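Local coordinates for protein BCL2-like 10 (Danio rerio, PDB 6FBX) that is a pro-survival Bcl-2 family protein that binds the BH3 segment of Bad in a groove and so probably restrains apoptosis, at residues A[44-49]-A[94-99]; A[57-62]-A[106-111]; A[71-76]-A[116-121]. All coordinates share one frame; numbering follows the deposited sequence.

Contact 1. Residues A[44-49]-A[94-99]; sequences KEMEQQ and IFTFTG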
ATOM      1  N   LYS A  44       7.603   5.185   4.964  1.00 22.80           N
ATOM      2  CA  LYS A  44       8.900   4.813   5.521  1.00 24.96           C
ATOM      3  C   LYS A  44       8.929   4.991   7.030  1.00 25.02           C
ATOM      4  O   LYS A  44       9.621   4.241   7.729  1.00 27.94           O
ATOM      5  CB  LYS A  44      10.014   5.629   4.869  1.00 27.35           C
ATOM      6  CG  LYS A  44      10.422   5.131   3.500  1.00 30.12           C
ATOM      7  CD  LYS A  44      11.082   3.764   3.589  1.00 35.31           C
ATOM      8  CE  LYS A  44      11.474   3.241   2.226  1.00 41.00           C
ATOM      9  NZ  LYS A  44      12.031   1.868   2.322  1.00 45.54           N
ATOM     10  N   GLU A  45       8.199   5.981   7.548  1.00 25.57           N
ATOM     11  CA  GLU A  45       8.046   6.104   8.991  1.00 28.61           C
ATOM     12  C   GLU A  45       7.406   4.849   9.569  1.00 26.66           C
ATOM     13  O   GLU A  45       7.891   4.290  10.560  1.00 27.06           O
ATOM     14  CB  GLU A  45       7.218   7.345   9.326  1.00 37.03           C
ATOM     15  CG  GLU A  45       7.065   7.601  10.815  1.00 52.82           C
ATOM     16  CD  GLU A  45       6.211   8.818  11.113  1.00 70.01           C
ATOM     17  OE1 GLU A  45       5.691   9.428  10.155  1.00 76.05           O
ATOM     18  OE2 GLU A  45       6.058   9.162  12.303  1.00 78.38           O
ATOM     19  N   MET A  46       6.321   4.374   8.951  1.00 24.81           N
ATOM     20  CA  MET A  46       5.676   3.171   9.463  1.00 24.84           C
ATOM     21  C   MET A  46       6.600   1.966   9.350  1.00 24.50           C
ATOM     22  O   MET A  46       6.639   1.124  10.253  1.00 25.10           O
ATOM     23  CB  MET A  46       4.361   2.904   8.735  1.00 25.99           C
ATOM     24  CG  MET A  46       3.503   1.871   9.467  1.00 32.82           C
ATOM     25  SD  MET A  46       2.008   1.400   8.593  1.00 41.31           S
ATOM     26  CE  MET A  46       0.951   2.807   8.903  1.00 41.23           C
ATOM     27  N   GLU A  47       7.369   1.871   8.261  1.00 22.55           N
ATOM     28  CA  GLU A  47       8.313   0.762   8.148  1.00 23.26           C
ATOM     29  C   GLU A  47       9.358   0.827   9.252  1.00 25.05           C
ATOM     30  O   GLU A  47       9.647  -0.178   9.911  1.00 25.83           O
ATOM     31  CB  GLU A  47       9.009   0.750   6.787  1.00 25.19           C
ATOM     32  CG  GLU A  47       9.789  -0.548   6.583  1.00 30.33           C
ATOM     33  CD  GLU A  47      10.583  -0.594   5.297  1.00 38.09           C
ATOM     34  OE1 GLU A  47      10.324   0.224   4.391  1.00 41.04           O
ATOM     35  OE2 GLU A  47      11.471  -1.469   5.193  1.00 42.20           O
ATOM     36  N   GLN A  48       9.949   2.008   9.459  1.00 27.56           N
ATOM     37  CA  GLN A  48      10.974   2.156  10.485  1.00 33.93           C
ATOM     38  C   GLN A  48      10.439   1.793  11.863  1.00 30.65           C
ATOM     39  O   GLN A  48      11.188   1.287  12.707  1.00 33.89           O
ATOM     40  CB  GLN A  48      11.510   3.589  10.488  1.00 53.14           C
ATOM     41  CG  GLN A  48      12.555   3.863  11.561  1.00 82.68           C
ATOM     42  CD  GLN A  48      13.030   5.301  11.556  1.00118.05           C
ATOM     43  OE1 GLN A  48      13.590   5.780  10.569  1.00132.65           O
ATOM     44  NE2 GLN A  48      12.800   6.002  12.659  1.00133.82           N
ATOM     45  N   GLN A  49       9.154   2.045  12.108  1.00 27.85           N
ATOM     46  CA  GLN A  49       8.555   1.736  13.397  1.00 29.85           C
ATOM     47  C   GLN A  49       8.259   0.252  13.574  1.00 26.86           C
ATOM     48  O   GLN A  49       8.102  -0.197  14.713  1.00 27.18           O
ATOM     49  CB  GLN A  49       7.271   2.551  13.575  1.00 35.08           C
ATOM     50  CG  GLN A  49       7.538   4.041  13.753  1.00 43.78           C
ATOM     51  CD  GLN A  49       6.271   4.865  13.872  1.00 52.12           C
ATOM     52  OE1 GLN A  49       5.167   4.326  13.954  1.00 54.63           O
ATOM     53  NE2 GLN A  49       6.427   6.184  13.879  1.00 57.16           N
ATOM     54  N   ILE A  94      -0.719  -0.372   3.651  1.00 20.56           N
ATOM     55  CA  ILE A  94      -0.747  -1.088   2.376  1.00 20.70           C
ATOM     56  C   ILE A  94       0.465  -0.704   1.538  1.00 21.60           C
ATOM     57  O   ILE A  94       1.147  -1.565   0.965  1.00 19.98           O
ATOM     58  CB  ILE A  94      -2.069  -0.812   1.632  1.00 21.95           C
ATOM     59  CG1 ILE A  94      -3.229  -1.484   2.372  1.00 20.99           C
ATOM     60  CG2 ILE A  94      -1.980  -1.293   0.179  1.00 21.76           C
ATOM     61  CD1 ILE A  94      -4.612  -1.179   1.808  1.00 22.00           C
ATOM     62  N   PHE A  95       0.762   0.601   1.466  1.00 19.37           N
ATOM     63  CA  PHE A  95       1.937   1.060   0.732  1.00 19.71           C
ATOM     64  C   PHE A  95       3.222   0.551   1.373  1.00 19.75           C
ATOM     65  O   PHE A  95       4.122   0.073   0.675  1.00 20.80           O
ATOM     66  CB  PHE A  95       1.943   2.592   0.650  1.00 19.68           C
ATOM     67  CG  PHE A  95       1.105   3.143  -0.470  1.00 20.92           C
ATOM     68  CD1 PHE A  95       1.700   3.746  -1.566  1.00 21.63           C
ATOM     69  CD2 PHE A  95      -0.273   3.050  -0.432  1.00 19.37           C
ATOM     70  CE1 PHE A  95       0.937   4.251  -2.598  1.00 23.37           C
ATOM     71  CE2 PHE A  95      -1.045   3.555  -1.466  1.00 20.74           C
ATOM     72  CZ  PHE A  95      -0.438   4.153  -2.549  1.00 21.21           C
ATOM     73  N   THR A  96       3.325   0.637   2.704  1.00 18.47           N
ATOM     74  CA  THR A  96       4.521   0.149   3.386  1.00 21.13           C
ATOM     75  C   THR A  96       4.749  -1.325   3.089  1.00 20.81           C
ATOM     76  O   THR A  96       5.854  -1.736   2.717  1.00 21.93           O
ATOM     77  CB  THR A  96       4.399   0.361   4.895  1.00 21.89           C
ATOM     78  OG1 THR A  96       4.153   1.744   5.174  1.00 23.39           O
ATOM     79  CG2 THR A  96       5.676  -0.083   5.599  1.00 25.22           C
ATOM     80  N   PHE A  97       3.708  -2.139   3.261  1.00 20.40           N
ATOM     81  CA  PHE A  97       3.838  -3.573   3.035  1.00 19.79           C
ATOM     82  C   PHE A  97       4.231  -3.869   1.594  1.00 22.07           C
ATOM     83  O   PHE A  97       5.100  -4.710   1.341  1.00 25.36           O
ATOM     84  CB  PHE A  97       2.524  -4.267   3.391  1.00 20.56           C
ATOM     85  CG  PHE A  97       2.563  -5.753   3.225  1.00 22.70           C
ATOM     86  CD1 PHE A  97       3.517  -6.508   3.876  1.00 24.29           C
ATOM     87  CD2 PHE A  97       1.631  -6.399   2.430  1.00 24.61           C
ATOM     88  CE1 PHE A  97       3.556  -7.879   3.726  1.00 25.43           C
ATOM     89  CE2 PHE A  97       1.663  -7.773   2.279  1.00 25.88           C
ATOM     90  CZ  PHE A  97       2.625  -8.512   2.930  1.00 26.29           C
ATOM     91  N   THR A  98       3.608  -3.185   0.635  1.00 19.92           N
ATOM     92  CA  THR A  98       3.905  -3.455  -0.769  1.00 23.10           C
ATOM     93  C   THR A  98       5.320  -3.018  -1.125  1.00 24.17           C
ATOM     94  O   THR A  98       5.989  -3.661  -1.942  1.00 24.02           O
ATOM     95  CB  THR A  98       2.879  -2.759  -1.661  1.00 23.53           C
ATOM     96  OG1 THR A  98       1.565  -3.208  -1.308  1.00 23.10           O
ATOM     97  CG2 THR A  98       3.132  -3.076  -3.126  1.00 25.07           C
ATOM     98  N   GLY A  99       5.795  -1.930  -0.519  1.00 22.05           N
ATOM     99  CA  GLY A  99       7.173  -1.518  -0.726  1.00 22.71           C
ATOM    100  C   GLY A  99       8.172  -2.549  -0.242  1.00 24.29           C
ATOM    101  O   GLY A  99       9.182  -2.806  -0.901  1.00 23.28           O
TER
HETATM  102  O   HOH W   1       7.977   0.254   2.735  1.00 22.87           O
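Glu47 and Thr96 mark the closest approach of the two backbones, with their CA atoms 6.1 Å apart. Both segments are helical. Residues 44-49 belong to helix 34-49, and residues 94-99 lie within the longer helix 88-107. No hydrogen bond runs directly between residues 44-49 and 94-99.

Thr96 carries the contact. Its side chain sets out toward helix 34-49, and its two branches part there. The methyl CG2 lies 3.6 Å from CB of Glu47 and also close to the Glu47 backbone N. The hydroxyl OG1 faces Met46 instead, 3.8 Å from its CB, with SD a little farther off. With chi1 at -56°, CG2 stands anti to the Thr96 backbone N and OG1 beside it. This hydroxyl is buried but satisfied. OG1 lies within hydrogen-bonding distance of two carbonyl oxygens, Ala43 O, its stronger partner, and Val92 O, which must share its one proton. The Ala43 bond ties the two helices just before residue 44.

Glu47 adds a second link, through water. Its chain is extended, and one water joins the helices by donating to Glu47 OE1 at 2.9 Å and to Thr96 O at 2.9 Å. Lys44 NZ meets the same OE1 at 3.1 Å in a salt bridge, on the syn side and 26° out of the carboxylate plane. The buried carboxylate charge is therefore likely to be well compensated.

Met46 bends at chi3 and packs on Phe54 of helix 51-65, which Thr96 also touches. Met46 further meets an aromatic side chain of the bound peptide. Helix 34-49 thus packs on helix 88-107, the buried central helix of the Bcl-2 fold, beside the hydrophobic groove that receives the BH3 peptide.

Contact 2. Residues A[57-62]-A[106-111]; sequences LSQEFL and LSRGEN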
ATOM      1  N   LEU A  57       6.726 -10.497   7.761  1.00 22.75           N
ATOM      2  CA  LEU A  57       5.455 -10.683   7.066  1.00 23.08           C
ATOM      3  C   LEU A  57       5.660 -10.841   5.565  1.00 23.73           C
ATOM      4  O   LEU A  57       5.047 -11.714   4.935  1.00 23.80           O
ATOM      5  CB  LEU A  57       4.522  -9.506   7.348  1.00 29.37           C
ATOM      6  CG  LEU A  57       3.851  -9.460   8.722  1.00 38.18           C
ATOM      7  CD1 LEU A  57       3.113  -8.140   8.880  1.00 41.13           C
ATOM      8  CD2 LEU A  57       2.898 -10.631   8.913  1.00 43.00           C
ATOM      9  N   SER A  58       6.507  -9.998   4.972  1.00 23.09           N
ATOM     10  CA  SER A  58       6.736 -10.076   3.533  1.00 27.13           C
ATOM     11  C   SER A  58       7.291 -11.440   3.142  1.00 26.21           C
ATOM     12  O   SER A  58       6.897 -12.009   2.116  1.00 28.04           O
ATOM     13  CB  SER A  58       7.688  -8.965   3.091  1.00 29.45           C
ATOM     14  OG  SER A  58       8.985  -9.153   3.639  1.00 34.17           O
ATOM     15  N   GLN A  59       8.201 -11.987   3.951  1.00 26.56           N
ATOM     16  CA  GLN A  59       8.800 -13.275   3.616  1.00 28.45           C
ATOM     17  C   GLN A  59       7.808 -14.417   3.815  1.00 28.71           C
ATOM     18  O   GLN A  59       7.725 -15.322   2.975  1.00 30.20           O
ATOM     19  CB  GLN A  59      10.071 -13.484   4.440  1.00 30.53           C
ATOM     20  CG  GLN A  59      11.158 -12.483   4.071  1.00 33.13           C
ATOM     21  CD  GLN A  59      12.437 -12.650   4.868  1.00 39.74           C
ATOM     22  OE1 GLN A  59      12.539 -13.522   5.731  1.00 42.51           O
ATOM     23  NE2 GLN A  59      13.424 -11.809   4.577  1.00 43.07           N
ATOM     24  N   GLU A  60       7.030 -14.387   4.901  1.00 28.42           N
ATOM     25  CA  GLU A  60       5.960 -15.370   5.066  1.00 32.64           C
ATOM     26  C   GLU A  60       4.980 -15.299   3.901  1.00 28.03           C
ATOM     27  O   GLU A  60       4.636 -16.322   3.295  1.00 29.84           O
ATOM     28  CB  GLU A  60       5.216 -15.140   6.384  1.00 43.52           C
ATOM     29  CG  GLU A  60       5.931 -15.624   7.631  1.00 58.99           C
ATOM     30  CD  GLU A  60       5.058 -15.507   8.868  1.00 74.19           C
ATOM     31  OE1 GLU A  60       4.939 -14.389   9.412  1.00 78.68           O
ATOM     32  OE2 GLU A  60       4.476 -16.531   9.284  1.00 80.97           O
ATOM     33  N   PHE A  61       4.511 -14.088   3.592  1.00 27.75           N
ATOM     34  CA  PHE A  61       3.573 -13.867   2.495  1.00 26.63           C
ATOM     35  C   PHE A  61       4.078 -14.499   1.202  1.00 31.19           C
ATOM     36  O   PHE A  61       3.393 -15.322   0.583  1.00 30.85           O
ATOM     37  CB  PHE A  61       3.357 -12.358   2.332  1.00 27.20           C
ATOM     38  CG  PHE A  61       2.518 -11.966   1.142  1.00 27.97           C
ATOM     39  CD1 PHE A  61       1.191 -11.613   1.305  1.00 26.67           C
ATOM     40  CD2 PHE A  61       3.064 -11.920  -0.128  1.00 30.99           C
ATOM     41  CE1 PHE A  61       0.423 -11.235   0.222  1.00 27.06           C
ATOM     42  CE2 PHE A  61       2.299 -11.548  -1.216  1.00 32.39           C
ATOM     43  CZ  PHE A  61       0.978 -11.203  -1.041  1.00 29.38           C
ATOM     44  N   LEU A  62       5.289 -14.126   0.779  1.00 31.84           N
ATOM     45  CA  LEU A  62       5.796 -14.610  -0.500  1.00 36.18           C
ATOM     46  C   LEU A  62       6.037 -16.113  -0.484  1.00 39.51           C
ATOM     47  O   LEU A  62       5.981 -16.755  -1.539  1.00 44.37           O
ATOM     48  CB  LEU A  62       7.082 -13.870  -0.872  1.00 38.61           C
ATOM     49  CG  LEU A  62       6.917 -12.397  -1.246  1.00 42.06           C
ATOM     50  CD1 LEU A  62       8.275 -11.755  -1.478  1.00 43.61           C
ATOM     51  CD2 LEU A  62       6.034 -12.225  -2.480  1.00 44.37           C
ATOM     52  N   LEU A 106      12.721  -8.145  -5.564  1.00 35.53           N
ATOM     53  CA  LEU A 106      13.966  -7.779  -6.230  1.00 42.81           C
ATOM     54  C   LEU A 106      15.151  -8.520  -5.627  1.00 38.67           C
ATOM     55  O   LEU A 106      16.024  -9.007  -6.354  1.00 40.12           O
ATOM     56  CB  LEU A 106      14.178  -6.267  -6.152  1.00 55.74           C
ATOM     57  CG  LEU A 106      13.606  -5.455  -7.317  1.00 70.78           C
ATOM     58  CD1 LEU A 106      12.129  -5.755  -7.531  1.00 74.88           C
ATOM     59  CD2 LEU A 106      13.819  -3.965  -7.090  1.00 77.06           C
ATOM     60  N   SER A 107      15.203  -8.615  -4.295  1.00 36.75           N
ATOM     61  CA  SER A 107      16.283  -9.355  -3.651  1.00 38.84           C
ATOM     62  C   SER A 107      16.323 -10.804  -4.115  1.00 38.51           C
ATOM     63  O   SER A 107      17.397 -11.412  -4.162  1.00 40.93           O
ATOM     64  CB  SER A 107      16.131  -9.299  -2.130  1.00 41.14           C
ATOM     65  OG  SER A 107      16.405  -8.001  -1.637  1.00 43.68           O
ATOM     66  N   ARG A 108      15.170 -11.370  -4.461  1.00 35.36           N
ATOM     67  CA  ARG A 108      15.081 -12.755  -4.900  1.00 36.95           C
ATOM     68  C   ARG A 108      15.340 -12.924  -6.391  1.00 41.10           C
ATOM     69  O   ARG A 108      15.201 -14.038  -6.904  1.00 42.18           O
ATOM     70  CB  ARG A 108      13.704 -13.319  -4.539  1.00 35.35           C
ATOM     71  CG  ARG A 108      13.456 -13.346  -3.039  1.00 36.64           C
ATOM     72  CD  ARG A 108      12.087 -13.888  -2.680  1.00 38.61           C
ATOM     73  NE  ARG A 108      11.965 -14.073  -1.236  1.00 41.24           N
ATOM     74  CZ  ARG A 108      11.085 -14.878  -0.647  1.00 42.28           C
ATOM     75  NH1 ARG A 108      11.064 -14.975   0.676  1.00 40.59           N
ATOM     76  NH2 ARG A 108      10.233 -15.592  -1.374  1.00 45.51           N
ATOM     77  N   GLY A 109      15.709 -11.857  -7.095  1.00 45.65           N
ATOM     78  CA  GLY A 109      16.061 -11.949  -8.496  1.00 49.31           C
ATOM     79  C   GLY A 109      14.939 -11.677  -9.470  1.00 49.03           C
ATOM     80  O   GLY A 109      15.122 -11.899 -10.673  1.00 52.54           O
ATOM     81  N   GLU A 110      13.791 -11.201  -9.001  1.00 43.55           N
ATOM     82  CA  GLU A 110      12.668 -10.940  -9.888  1.00 47.04           C
ATOM     83  C   GLU A 110      12.869  -9.624 -10.637  1.00 50.45           C
ATOM     84  O   GLU A 110      13.674  -8.771 -10.252  1.00 48.29           O
ATOM     85  CB  GLU A 110      11.358 -10.898  -9.101  1.00 49.58           C
ATOM     86  CG  GLU A 110      11.066 -12.163  -8.306  1.00 56.56           C
ATOM     87  CD  GLU A 110      10.864 -13.378  -9.190  1.00 66.01           C
ATOM     88  OE1 GLU A 110      10.651 -13.199 -10.408  1.00 70.18           O
ATOM     89  OE2 GLU A 110      10.919 -14.511  -8.667  1.00 69.73           O
ATOM     90  N   ASN A 111      12.115  -9.471 -11.722  1.00 57.92           N
ATOM     91  CA  ASN A 111      12.188  -8.283 -12.558  1.00 61.60           C
ATOM     92  C   ASN A 111      11.227  -7.210 -12.051  1.00 54.12           C
ATOM     93  O   ASN A 111      10.400  -7.441 -11.168  1.00 48.54           O
ATOM     94  CB  ASN A 111      11.874  -8.636 -14.015  1.00 71.43           C
ATOM     95  CG  ASN A 111      10.484  -9.226 -14.189  1.00 79.05           C
ATOM     96  OD1 ASN A 111       9.645  -9.154 -13.292  1.00 83.69           O
ATOM     97  ND2 ASN A 111      10.235  -9.814 -15.354  1.00 81.76           N
TER
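Arg108 reaches across to Leu62 and Gln59 from the C-terminal end of helix 88-107. Its CB points at helix 51-65. CG stands anti to the carbonyl carbon (chi1 -63°), and the chain runs extended from there to NE. CB, CG and CD span the distance between backbones whose nearest CA atoms, of Leu62 and Arg108, are 10.4 Å apart.

NE forms a salt bridge with Glu104, one turn back on the same helix. CZ lies 4.1 Å from Leu62 CB. The methyl CD1 of Leu62 sits over one face of the guanidinium, 4.2 Å above its plane and shifted toward the rim. NH2 is 3.6 Å from Leu62 CB and forms a salt bridge with Asp63. NH1 passes 4.1 Å from Gln59 O, obliquely and without a hydrogen bond between them. It also lies 4.2 Å from Gln59 CB. The guanidinium is thus held by charge at NE and NH2, while the Leu62 side chain covers part of one face.

The chain turns immediately after Arg108. Gly109 N bonds back to Leu106 O at 3.0 Å, and Gly109 has positive phi. Asn111 then takes the N-cap position of the next helix, its OD1 making weak bonds to Glu113 N and Gly114 N. The contact is a surface packing of an arginine against helix 51-65, beside the Schellman motif that ends helix 88-107.

Contact 3. Residues A[71-76]-A[116-121]; sequences KCLQSV and RRLAET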
ATOM      1  N   LYS A  71      -2.716 -11.236  -6.546  1.00 28.10           N
ATOM      2  CA  LYS A  71      -3.962 -11.827  -6.070  1.00 34.68           C
ATOM      3  C   LYS A  71      -3.938 -11.993  -4.557  1.00 29.44           C
ATOM      4  O   LYS A  71      -4.922 -11.686  -3.873  1.00 28.75           O
ATOM      5  CB  LYS A  71      -4.198 -13.172  -6.759  1.00 54.95           C
ATOM      6  CG  LYS A  71      -5.485 -13.878  -6.351  1.00 82.32           C
ATOM      7  CD  LYS A  71      -6.715 -13.045  -6.676  1.00113.56           C
ATOM      8  CE  LYS A  71      -7.992 -13.853  -6.511  1.00145.21           C
ATOM      9  NZ  LYS A  71      -9.212 -13.020  -6.682  1.00162.74           N
ATOM     10  N   CYS A  72      -2.820 -12.477  -4.014  1.00 29.04           N
ATOM     11  CA  CYS A  72      -2.711 -12.641  -2.569  1.00 28.67           C
ATOM     12  C   CYS A  72      -2.798 -11.299  -1.851  1.00 27.11           C
ATOM     13  O   CYS A  72      -3.367 -11.218  -0.757  1.00 28.62           O
ATOM     14  CB  CYS A  72      -1.403 -13.353  -2.224  1.00 30.34           C
ATOM     15  SG  CYS A  72      -1.253 -15.020  -2.941  1.00 35.02           S
ATOM     16  N   LEU A  73      -2.250 -10.238  -2.452  1.00 23.28           N
ATOM     17  CA  LEU A  73      -2.303  -8.920  -1.829  1.00 24.46           C
ATOM     18  C   LEU A  73      -3.734  -8.403  -1.758  1.00 23.28           C
ATOM     19  O   LEU A  73      -4.122  -7.763  -0.773  1.00 24.62           O
ATOM     20  CB  LEU A  73      -1.412  -7.940  -2.597  1.00 23.60           C
ATOM     21  CG  LEU A  73      -1.353  -6.497  -2.085  1.00 25.67           C
ATOM     22  CD1 LEU A  73      -0.770  -6.435  -0.678  1.00 28.08           C
ATOM     23  CD2 LEU A  73      -0.545  -5.623  -3.031  1.00 24.45           C
ATOM     24  N   GLN A  74      -4.538  -8.670  -2.791  1.00 25.56           N
ATOM     25  CA  GLN A  74      -5.944  -8.284  -2.744  1.00 25.00           C
ATOM     26  C   GLN A  74      -6.641  -8.905  -1.540  1.00 25.77           C
ATOM     27  O   GLN A  74      -7.445  -8.246  -0.871  1.00 27.07           O
ATOM     28  CB  GLN A  74      -6.652  -8.697  -4.036  1.00 32.45           C
ATOM     29  CG  GLN A  74      -6.248  -7.890  -5.253  1.00 39.20           C
ATOM     30  CD  GLN A  74      -6.944  -8.358  -6.516  1.00 47.38           C
ATOM     31  OE1 GLN A  74      -7.351  -9.515  -6.621  1.00 49.11           O
ATOM     32  NE2 GLN A  74      -7.090  -7.456  -7.481  1.00 52.12           N
ATOM     33  N   SER A  75      -6.345 -10.172  -1.246  1.00 26.13           N
ATOM     34  CA  SER A  75      -7.004 -10.833  -0.124  1.00 31.80           C
ATOM     35  C   SER A  75      -6.546 -10.244   1.205  1.00 30.45           C
ATOM     36  O   SER A  75      -7.341 -10.132   2.146  1.00 32.38           O
ATOM     37  CB  SER A  75      -6.743 -12.338  -0.169  1.00 39.67           C
ATOM     38  OG  SER A  75      -5.363 -12.623  -0.034  1.00 43.35           O
ATOM     39  N   VAL A  76      -5.273  -9.855   1.301  1.00 28.67           N
ATOM     40  CA  VAL A  76      -4.784  -9.216   2.520  1.00 27.50           C
ATOM     41  C   VAL A  76      -5.441  -7.851   2.705  1.00 27.98           C
ATOM     42  O   VAL A  76      -5.911  -7.516   3.798  1.00 31.61           O
ATOM     43  CB  VAL A  76      -3.248  -9.111   2.487  1.00 27.30           C
ATOM     44  CG1 VAL A  76      -2.732  -8.260   3.648  1.00 27.45           C
ATOM     45  CG2 VAL A  76      -2.627 -10.498   2.545  1.00 26.24           C
ATOM     46  N   ARG A 116       5.349  -3.641 -10.941  1.00 34.21           N
ATOM     47  CA  ARG A 116       4.253  -2.938 -11.601  1.00 35.91           C
ATOM     48  C   ARG A 116       2.911  -3.586 -11.288  1.00 31.80           C
ATOM     49  O   ARG A 116       1.917  -2.887 -11.055  1.00 29.85           O
ATOM     50  CB  ARG A 116       4.499  -2.905 -13.111  1.00 46.23           C
ATOM     51  CG  ARG A 116       3.384  -2.278 -13.944  1.00 57.31           C
ATOM     52  CD  ARG A 116       3.616  -0.799 -14.186  1.00 70.04           C
ATOM     53  NE  ARG A 116       2.528  -0.209 -14.963  1.00 81.68           N
ATOM     54  CZ  ARG A 116       2.572   0.993 -15.529  1.00 90.25           C
ATOM     55  NH1 ARG A 116       3.656   1.749 -15.416  1.00 95.30           N
ATOM     56  NH2 ARG A 116       1.528   1.441 -16.213  1.00 92.55           N
ATOM     57  N   ARG A 117       2.858  -4.921 -11.285  1.00 29.75           N
ATOM     58  CA  ARG A 117       1.603  -5.608 -11.001  1.00 31.11           C
ATOM     59  C   ARG A 117       1.092  -5.263  -9.608  1.00 24.82           C
ATOM     60  O   ARG A 117      -0.115  -5.086  -9.408  1.00 26.22           O
ATOM     61  CB  ARG A 117       1.786  -7.119 -11.143  1.00 44.08           C
ATOM     62  CG  ARG A 117       2.284  -7.560 -12.510  1.00 69.33           C
ATOM     63  CD  ARG A 117       2.660  -9.034 -12.511  1.00 99.84           C
ATOM     64  NE  ARG A 117       1.510  -9.905 -12.756  1.00129.92           N
ATOM     65  CZ  ARG A 117       1.221 -10.476 -13.925  1.00155.02           C
ATOM     66  NH1 ARG A 117       1.994 -10.287 -14.987  1.00163.93           N
ATOM     67  NH2 ARG A 117       0.150 -11.249 -14.031  1.00164.31           N
ATOM     68  N   LEU A 118       1.991  -5.167  -8.628  1.00 26.65           N
ATOM     69  CA  LEU A 118       1.565  -4.793  -7.283  1.00 24.77           C
ATOM     70  C   LEU A 118       1.029  -3.367  -7.259  1.00 23.86           C
ATOM     71  O   LEU A 118       0.031  -3.084  -6.588  1.00 25.18           O
ATOM     72  CB  LEU A 118       2.721  -4.953  -6.298  1.00 30.23           C
ATOM     73  CG  LEU A 118       2.946  -6.369  -5.751  1.00 39.82           C
ATOM     74  CD1 LEU A 118       2.866  -7.423  -6.839  1.00 51.18           C
ATOM     75  CD2 LEU A 118       4.285  -6.444  -5.033  1.00 37.94           C
ATOM     76  N   ALA A 119       1.676  -2.457  -7.986  1.00 23.72           N
ATOM     77  CA  ALA A 119       1.187  -1.084  -8.060  1.00 25.48           C
ATOM     78  C   ALA A 119      -0.211  -1.034  -8.661  1.00 25.93           C
ATOM     79  O   ALA A 119      -1.085  -0.305  -8.172  1.00 25.02           O
ATOM     80  CB  ALA A 119       2.150  -0.228  -8.882  1.00 26.20           C
ATOM     81  N   GLU A 120      -0.439  -1.798  -9.730  1.00 26.41           N
ATOM     82  CA  GLU A 120      -1.755  -1.825 -10.355  1.00 28.26           C
ATOM     83  C   GLU A 120      -2.799  -2.427  -9.425  1.00 27.69           C
ATOM     84  O   GLU A 120      -3.959  -2.003  -9.441  1.00 27.69           O
ATOM     85  CB  GLU A 120      -1.690  -2.610 -11.666  1.00 31.13           C
ATOM     86  CG  GLU A 120      -0.833  -1.948 -12.730  1.00 37.85           C
ATOM     87  CD  GLU A 120      -0.707  -2.784 -13.986  1.00 48.12           C
ATOM     88  OE1 GLU A 120      -0.983  -2.253 -15.082  1.00 55.30           O
ATOM     89  OE2 GLU A 120      -0.337  -3.973 -13.879  1.00 51.97           O
ATOM     90  N   THR A 121      -2.408  -3.409  -8.610  1.00 28.10           N
ATOM     91  CA  THR A 121      -3.343  -3.999  -7.658  1.00 27.20           C
ATOM     92  C   THR A 121      -3.792  -2.976  -6.621  1.00 24.19           C
ATOM     93  O   THR A 121      -4.985  -2.884  -6.307  1.00 23.46           O
ATOM     94  CB  THR A 121      -2.699  -5.212  -6.988  1.00 28.97           C
ATOM     95  OG1 THR A 121      -2.404  -6.196  -7.987  1.00 29.72           O
ATOM     96  CG2 THR A 121      -3.624  -5.822  -5.944  1.00 30.20           C
TER
HETATM   97  O   HOH W   2      -6.871  -4.937  -6.911  1.00 35.44           O
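Leu73 and Gln74 meet Leu118 and Thr121 where helix 69-80 lies against helix 112-129 in the helical bundle of the Bcl-2 fold. The short axes run broadly in the same direction, 9.9 Å apart at their closest, with a crossing angle of -33°. No direct hydrogen bond crosses between the segments.

Thr121 is the main wedge. Its OG1 stands beside the backbone N (chi1 -62°), which puts the methyl CG2 anti to that N and between two side chains. CG2 lies 3.4 Å from Gln74 CG, a tight fit, and 4.2 Å from Leu73 CD2. Leu73 CD2 also reaches Leu118, with 4.5 Å to its CG. Leu73 and Leu118 both also touch Thr98 of helix 88-107, so the contact closes onto the central helix.

The hydroxyl of Thr121 turns back into its own helix. OG1 donates to Arg117 O at 2.9 Å, and this carbonyl also accepts from Thr121 N on the opposite face of its plane. A serine here lacks the methyl, and the loss would probably open a small gap beside Gln74 CG and Leu73 CD2.

Helix 69-80 is also tied elsewhere, through the disulfide of Cys72 with Cys65. Ser75 and Val76 touch apolar side chains of the bound peptide.

The extended chain of Gln74 runs at a slant across Thr121, and its tip is linked to helix 112-129 through water. Gln74 NE2 donates to the water at 2.6 Å, and the water donates in turn to Thr121 O at 2.9 Å.

In the fold
The three contacts all belong to the Bcl-2 fold, their centres about 14 to 15 Å apart. Contacts 1 and 3 are buried, while contact 2 is at the surface. Contacts 1 and 2 share helix 88-107. Contact 3 joins the helices just before and after it in the chain. Along the chain the first segments come in order, 44-49, 57-62 and 71-76. Their partners follow in the same order, so the pairs cross. Side chains link them: Phe97 of contact 1 meets Phe61 of contact 2 edge-to-face, and Phe61 packs on Cys72 of contact 3. Other residues of the segments, such as Leu57, Phe61 and Val76, touch the bound peptide, so the helices joined here also help to line its groove.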